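PDB 3T4W: mandelate racemase/muconate lactonizing enzyme family protein, which probably abstracts a proton next to a substrate carboxylate, as other members of the enolase superfamily do, and is classed as a lyase. Local coordinates for residues Thr195-His200 with Glu412-Tyr417. Residues are numbered along the deposited sequence; the frame is centred on the assembly and turned at random.
Sequences TMRGGH and EAPCDY
Arg197 and His200 pack against Glu412, Pro414 and Cys415 in a loop-to-tail contact, where the modelled C-terminal end of the chain runs alongside the loop between strand 185-188 and helix 204-221. NE and NH2 of Arg197 both reach the carbonyl oxygen of Glu412, each at 3.1 Å, but with N-H...O angles of 124° these are weak, bent bonds. An extended chain from CG to NE carries the guanidinium past the Pro414 ring, whose CG lies over one of its faces, 3.6 Å from Arg197 NE. Met196, its chain bent at chi2 and chi3 (-87° and -40°), lays CE 3.6 Å from Glu412 CG. The loop belongs to the barrel domain of the enolase superfamily, following a barrel strand, and contains a type I turn from Thr195 to Gly198. Past the turn, His200 presents a face of its imidazole to Cys415 CB, a CH-pi contact 3.7 Å from the ring centroid, while SG approaches obliquely at 4.2 Å from that centroid. Tyr417 OH, hydrogen-bonded to Met201 O, comes 3.8 Å from His200 CB. The second subunit supplies Arg98 as salt-bridge partner of Glu412. An alanine in place of Arg197 would probably leave the Glu412 carbonyl without these two donors, remove the guanidinium packed against Pro414 CG and deprive Met143 O of the third subunit of the hydrogen bond from NH1.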
loop_
_atom_site.group_PDB
_atom_site.type_symbol
_atom_site.label_atom_id
_atom_site.label_comp_id
_atom_site.label_asym_id
_atom_site.label_seq_id
_atom_site.Cartn_x
_atom_site.Cartn_y
_atom_site.Cartn_z
ATOM N N THR A 195 18.036 -27.843 -8.239
ATOM C CA THR A 195 18.521 -28.724 -7.192
ATOM C C THR A 195 17.658 -28.662 -5.941
ATOM O O THR A 195 16.928 -27.695 -5.708
ATOM C CB THR A 195 19.977 -28.407 -6.810
ATOM O OG1 THR A 195 20.007 -27.453 -5.737
ATOM C CG2 THR A 195 20.733 -27.859 -8.018
ATOM N N MET A 196 17.764 -29.721 -5.150
ATOM C CA MET A 196 17.131 -29.843 -3.848
ATOM C C MET A 196 17.466 -28.676 -2.904
ATOM O O MET A 196 16.822 -28.494 -1.867
ATOM C CB MET A 196 17.558 -31.197 -3.255
ATOM C CG MET A 196 17.780 -31.255 -1.760
ATOM S SD MET A 196 19.448 -30.788 -1.229
ATOM C CE MET A 196 20.445 -31.550 -2.493
ATOM N N ARG A 197 18.456 -27.871 -3.287
ATOM C CA ARG A 197 19.032 -26.873 -2.389
ATOM C C ARG A 197 18.187 -25.619 -2.238
ATOM O O ARG A 197 18.308 -24.900 -1.243
ATOM C CB ARG A 197 20.446 -26.489 -2.843
ATOM C CG ARG A 197 21.431 -27.624 -2.702
ATOM C CD ARG A 197 22.778 -27.353 -3.351
ATOM N NE ARG A 197 23.568 -28.579 -3.329
ATOM C CZ ARG A 197 24.147 -29.067 -2.235
ATOM N NH1 ARG A 197 24.043 -28.412 -1.081
ATOM N NH2 ARG A 197 24.831 -30.203 -2.289
ATOM N N GLY A 198 17.332 -25.364 -3.224
ATOM C CA GLY A 198 16.594 -24.118 -3.287
ATOM C C GLY A 198 17.177 -23.280 -4.404
ATOM O O GLY A 198 18.127 -23.703 -5.058
ATOM N N GLY A 199 16.615 -22.099 -4.633
ATOM C CA GLY A 199 17.083 -21.236 -5.706
ATOM C C GLY A 199 18.551 -20.850 -5.579
ATOM O O GLY A 199 19.059 -20.600 -4.487
ATOM N N HIS A 200 19.246 -20.806 -6.702
ATOM C CA HIS A 200 20.632 -20.389 -6.691
ATOM C C HIS A 200 20.828 -19.252 -7.674
ATOM O O HIS A 200 19.914 -18.898 -8.407
ATOM C CB HIS A 200 21.553 -21.567 -7.033
ATOM C CG HIS A 200 21.224 -22.240 -8.330
ATOM N ND1 HIS A 200 20.435 -23.367 -8.404
ATOM C CD2 HIS A 200 21.583 -21.949 -9.603
ATOM C CE1 HIS A 200 20.324 -23.744 -9.665
ATOM N NE2 HIS A 200 21.006 -22.899 -10.414
ATOM N N GLU A 412 21.066 -33.584 -6.409
ATOM C CA GLU A 412 21.678 -33.245 -5.135
ATOM C C GLU A 412 22.860 -32.287 -5.295
ATOM O O GLU A 412 23.053 -31.382 -4.481
ATOM C CB GLU A 412 22.102 -34.513 -4.387
ATOM C CG GLU A 412 22.813 -34.224 -3.078
ATOM C CD GLU A 412 22.360 -35.121 -1.936
ATOM O OE1 GLU A 412 21.247 -35.690 -2.009
ATOM O OE2 GLU A 412 23.121 -35.234 -0.952
ATOM N N ALA A 413 23.642 -32.483 -6.349
ATOM C CA ALA A 413 24.809 -31.652 -6.591
ATOM C C ALA A 413 24.408 -30.191 -6.752
ATOM O O ALA A 413 23.361 -29.893 -7.334
ATOM C CB ALA A 413 25.540 -32.132 -7.825
ATOM N N PRO A 414 25.247 -29.273 -6.245
ATOM C CA PRO A 414 25.019 -27.829 -6.378
ATOM C C PRO A 414 25.155 -27.393 -7.827
ATOM O O PRO A 414 25.746 -28.114 -8.636
ATOM C CB PRO A 414 26.175 -27.204 -5.578
ATOM C CG PRO A 414 26.823 -28.334 -4.835
ATOM C CD PRO A 414 26.529 -29.579 -5.588
ATOM N N CYS A 415 24.620 -26.222 -8.152
ATOM C CA CYS A 415 24.904 -25.611 -9.439
ATOM C C CYS A 415 26.424 -25.596 -9.659
ATOM O O CYS A 415 27.197 -25.225 -8.771
ATOM C CB CYS A 415 24.342 -24.190 -9.496
ATOM S SG CYS A 415 24.766 -23.317 -11.007
ATOM N N ASP A 416 26.842 -26.007 -10.848
ATOM C CA ASP A 416 28.253 -26.113 -11.180
ATOM C C ASP A 416 28.801 -24.762 -11.643
ATOM O O ASP A 416 28.311 -24.193 -12.617
ATOM C CB ASP A 416 28.430 -27.167 -12.273
ATOM C CG ASP A 416 29.876 -27.428 -12.602
ATOM O OD1 ASP A 416 30.752 -26.773 -11.999
ATOM O OD2 ASP A 416 30.135 -28.290 -13.468
ATOM N N TYR A 417 29.813 -24.246 -10.949
ATOM C CA TYR A 417 30.351 -22.928 -11.276
ATOM C C TYR A 417 31.746 -22.993 -11.880
ATOM O O TYR A 417 32.212 -22.012 -12.460
ATOM C CB TYR A 417 30.344 -22.016 -10.047
ATOM C CG TYR A 417 28.957 -21.722 -9.537
ATOM C CD1 TYR A 417 28.137 -20.814 -10.194
ATOM C CD2 TYR A 417 28.458 -22.358 -8.407
ATOM C CE1 TYR A 417 26.862 -20.544 -9.741
ATOM C CE2 TYR A 417 27.179 -22.093 -7.944
ATOM C CZ TYR A 417 26.385 -21.183 -8.617
ATOM O OH TYR A 417 25.108 -20.906 -8.170
#